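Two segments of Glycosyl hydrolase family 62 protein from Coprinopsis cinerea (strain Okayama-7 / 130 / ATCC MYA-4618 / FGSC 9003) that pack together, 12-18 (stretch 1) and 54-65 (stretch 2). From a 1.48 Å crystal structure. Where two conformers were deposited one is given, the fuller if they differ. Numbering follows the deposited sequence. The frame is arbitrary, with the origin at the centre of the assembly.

Stretch 1 12-18: PLIGPKS
Stretch 2 (54-65) YISFTDWAQAGS

Residues 12-18 run as an irregular extended segment, with neither helix nor regular strand, against a second stretch that begins as the end of a strand, 54-57, and then turns back through a short 3-10 segment beginning at Trp-60. In register, Ile-14 pairs with Gly-64, the nearest pair of CA atoms at 4.9 Å. No direct hydrogen bond joins the stretches. The contact, which buries 340 Å² in all, rests on apolar packing, supplemented at its border by water.

Ile-14 covers the most surface. Its backbone is extended (phi/psi -130/124), and its CA-to-CB bond points sideways, but chi1 of -64° (m) and chi2 of 165° (t) bring the end of the side chain nearer to the other stretch. There CG2 meets CD1 of Ile-55 at 3.9 Å, CG1 meets CB of Ala-63 at 3.9 Å, and CD1 approaches CE1 of Phe-57 obliquely at 4.2 Å. A beta-branched side chain suits this buried site because it offers methyl groups in two directions. Ile-55 (m, t) and Phe-57 (chi1 46°, p; chi2 -88°) alternate with Ser-56 along the strand, so both direct their CB atoms toward stretch 1. Ala-63 also points toward it, and its single methyl fits the close approach of Ile-14.

Leu-13 is the second anchor. Its backbone turns locally (phi/psi -101/-40), and with chi1 -61° (m) and chi2 175° (t) its CD1 lies 4.2 Å from CE3 of Trp-60, oblique to the indole. Trp-60 (chi1 -71°, m; chi2 110°) provides a broad apolar surface for the leucine methyl. The carbonyl of Leu-13 packs closely on Gly-64, O to CA 3.1 Å. An ideal CB on Gly-64 would lie 3.0 Å from that same O, a tight fit, so glycine suits the position.

The turn carrying these partners is braced internally: Gln-62 N donates to Asp-59 O (2.9 Å), Ala-63 N donates to Trp-60 O (3.2 Å), and Ser-65 OG donates to Gln-62 O (3.2 Å).

Lys-17 closes the border. Its long chain (m, m, t, t) carries NZ to 3.6 Å from Gly-64 O, where the ammonium group also has a partner just outside the stretches. Water 1 lies 2.8 Å from Gly-15 O and 3.2 Å from Gly-64 O, within hydrogen-bonding reach of both, and accepts a weak bond from Lys-17 NZ at 3.3 Å. Water 2 accepts from Gly-15 N at 3.0 Å. Solvent thus engages backbone polar groups that have no direct partner across the contact.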

# COMPACT_ATOMS: atom_id res chain seq x y z
N PRO A 12 14.30 -11.57 -2.32
CA PRO A 12 14.24 -10.19 -1.83
C PRO A 12 14.97 -9.28 -2.80
O PRO A 12 16.15 -9.57 -3.15
CB PRO A 12 14.95 -10.25 -0.49
CG PRO A 12 15.73 -11.54 -0.49
CD PRO A 12 15.10 -12.46 -1.47
N LEU A 13 14.31 -8.22 -3.26
CA LEU A 13 14.87 -7.35 -4.27
C LEU A 13 15.45 -6.08 -3.66
O LEU A 13 16.49 -5.58 -4.12
CB LEU A 13 13.84 -6.96 -5.32
CG LEU A 13 13.23 -8.13 -6.12
CD1 LEU A 13 12.13 -7.63 -7.03
CD2 LEU A 13 14.26 -8.94 -6.90
N ILE A 14 14.75 -5.52 -2.68
CA ILE A 14 15.15 -4.24 -2.08
C ILE A 14 15.17 -4.36 -0.55
O ILE A 14 14.20 -4.72 0.07
CB ILE A 14 14.21 -3.09 -2.46
CG1 ILE A 14 14.24 -2.82 -3.97
CG2 ILE A 14 14.59 -1.81 -1.71
CD1 ILE A 14 13.10 -1.95 -4.46
N GLY A 15 16.33 -4.06 0.04
CA GLY A 15 16.45 -3.93 1.46
C GLY A 15 17.20 -2.65 1.82
O GLY A 15 17.57 -1.86 0.95
N PRO A 16 17.43 -2.46 3.13
CA PRO A 16 18.05 -1.24 3.61
C PRO A 16 19.48 -1.09 3.11
O PRO A 16 20.17 -2.07 2.87
CB PRO A 16 18.08 -1.44 5.13
CG PRO A 16 17.04 -2.42 5.44
CD PRO A 16 16.96 -3.32 4.23
N LYS A 17 19.92 0.16 3.00
CA LYS A 17 21.33 0.44 2.73
C LYS A 17 22.13 0.25 4.01
O LYS A 17 21.59 0.26 5.11
CB LYS A 17 21.50 1.87 2.24
CG LYS A 17 20.79 2.13 0.93
CD LYS A 17 21.39 1.31 -0.22
CE LYS A 17 20.70 1.67 -1.53
NZ LYS A 17 21.05 0.72 -2.60
N SER A 18 23.43 0.01 3.84
CA SER A 18 24.36 -0.02 4.95
C SER A 18 24.95 1.36 5.12
O SER A 18 26.00 1.66 4.59
CB SER A 18 25.47 -1.02 4.71
OG SER A 18 26.24 -1.13 5.88
N TYR A 54 12.50 7.32 -1.53
CA TYR A 54 12.20 7.23 -2.94
C TYR A 54 13.33 6.46 -3.61
O TYR A 54 14.53 6.70 -3.34
CB TYR A 54 12.08 8.62 -3.55
CG TYR A 54 12.05 8.67 -5.05
CD1 TYR A 54 10.93 8.25 -5.76
CD2 TYR A 54 13.12 9.19 -5.79
CE1 TYR A 54 10.88 8.29 -7.14
CE2 TYR A 54 13.08 9.22 -7.18
CZ TYR A 54 11.95 8.80 -7.85
OH TYR A 54 11.91 8.85 -9.24
N ILE A 55 12.93 5.49 -4.44
CA ILE A 55 13.85 4.58 -5.11
C ILE A 55 13.43 4.50 -6.57
O ILE A 55 12.27 4.31 -6.84
CB ILE A 55 13.78 3.17 -4.48
CG1 ILE A 55 13.84 3.24 -2.94
CG2 ILE A 55 14.88 2.28 -5.06
CD1 ILE A 55 13.55 1.90 -2.25
N SER A 56 14.36 4.65 -7.52
CA SER A 56 13.99 4.56 -8.91
C SER A 56 15.02 3.75 -9.69
O SER A 56 16.21 3.76 -9.37
CB SER A 56 13.77 5.96 -9.51
OG SER A 56 13.39 5.94 -10.88
N PHE A 57 14.54 3.01 -10.67
CA PHE A 57 15.37 2.08 -11.43
C PHE A 57 14.66 1.74 -12.74
O PHE A 57 13.42 1.78 -12.83
CB PHE A 57 15.66 0.80 -10.61
CG PHE A 57 14.46 0.22 -9.93
CD1 PHE A 57 14.09 0.65 -8.67
CD2 PHE A 57 13.70 -0.76 -10.55
CE1 PHE A 57 12.98 0.13 -8.05
CE2 PHE A 57 12.59 -1.29 -9.94
CZ PHE A 57 12.23 -0.84 -8.68
N THR A 58 15.44 1.37 -13.75
CA THR A 58 14.85 1.07 -15.05
C THR A 58 14.31 -0.35 -15.13
O THR A 58 13.31 -0.57 -15.80
CB THR A 58 15.86 1.27 -16.20
OG1 THR A 58 17.00 0.46 -15.92
CG2 THR A 58 16.29 2.70 -16.33
N ASP A 59 14.96 -1.29 -14.44
CA ASP A 59 14.78 -2.74 -14.62
C ASP A 59 14.77 -3.39 -13.25
O ASP A 59 15.53 -2.98 -12.37
CB ASP A 59 15.92 -3.25 -15.60
CG ASP A 59 16.60 -4.57 -15.18
OD1 ASP A 59 16.02 -5.45 -14.53
OD2 ASP A 59 17.75 -4.78 -15.61
N TRP A 60 13.92 -4.42 -13.05
CA TRP A 60 13.79 -5.06 -11.74
C TRP A 60 15.11 -5.71 -11.27
O TRP A 60 15.37 -5.82 -10.08
CB TRP A 60 12.67 -6.10 -11.75
CG TRP A 60 11.29 -5.53 -11.83
CD1 TRP A 60 10.42 -5.58 -12.88
CD2 TRP A 60 10.60 -4.83 -10.79
NE1 TRP A 60 9.24 -4.98 -12.56
CE2 TRP A 60 9.32 -4.50 -11.28
CE3 TRP A 60 10.92 -4.49 -9.47
CZ2 TRP A 60 8.38 -3.80 -10.51
CZ3 TRP A 60 10.00 -3.79 -8.73
CH2 TRP A 60 8.75 -3.47 -9.24
N ALA A 61 15.94 -6.12 -12.23
CA ALA A 61 17.30 -6.63 -11.92
C ALA A 61 18.22 -5.58 -11.30
O ALA A 61 19.26 -5.92 -10.75
CB ALA A 61 17.95 -7.20 -13.19
N GLN A 62 17.89 -4.32 -11.45
CA GLN A 62 18.74 -3.27 -10.90
C GLN A 62 18.10 -2.64 -9.65
O GLN A 62 18.62 -1.65 -9.13
CB GLN A 62 19.02 -2.18 -11.94
CG GLN A 62 19.82 -2.65 -13.16
CD GLN A 62 20.23 -1.48 -14.06
OE1 GLN A 62 19.57 -1.20 -15.06
NE2 GLN A 62 21.30 -0.78 -13.68
N ALA A 63 16.96 -3.16 -9.20
CA ALA A 63 16.29 -2.57 -8.04
C ALA A 63 17.17 -2.55 -6.80
O ALA A 63 17.20 -1.55 -6.08
CB ALA A 63 14.98 -3.27 -7.74
N GLY A 64 17.87 -3.65 -6.55
CA GLY A 64 18.71 -3.75 -5.35
C GLY A 64 19.86 -2.76 -5.30
O GLY A 64 20.28 -2.35 -4.21
N SER A 65 20.39 -2.38 -6.46
CA SER A 65 21.52 -1.45 -6.54
C SER A 65 21.11 0.02 -6.69
O SER A 65 21.97 0.91 -6.64
CB SER A 65 22.44 -1.86 -7.69
OG SER A 65 21.79 -1.76 -8.92
O HOH W 1 18.71 -1.33 -1.58
O HOH W 2 18.94 -3.92 -1.46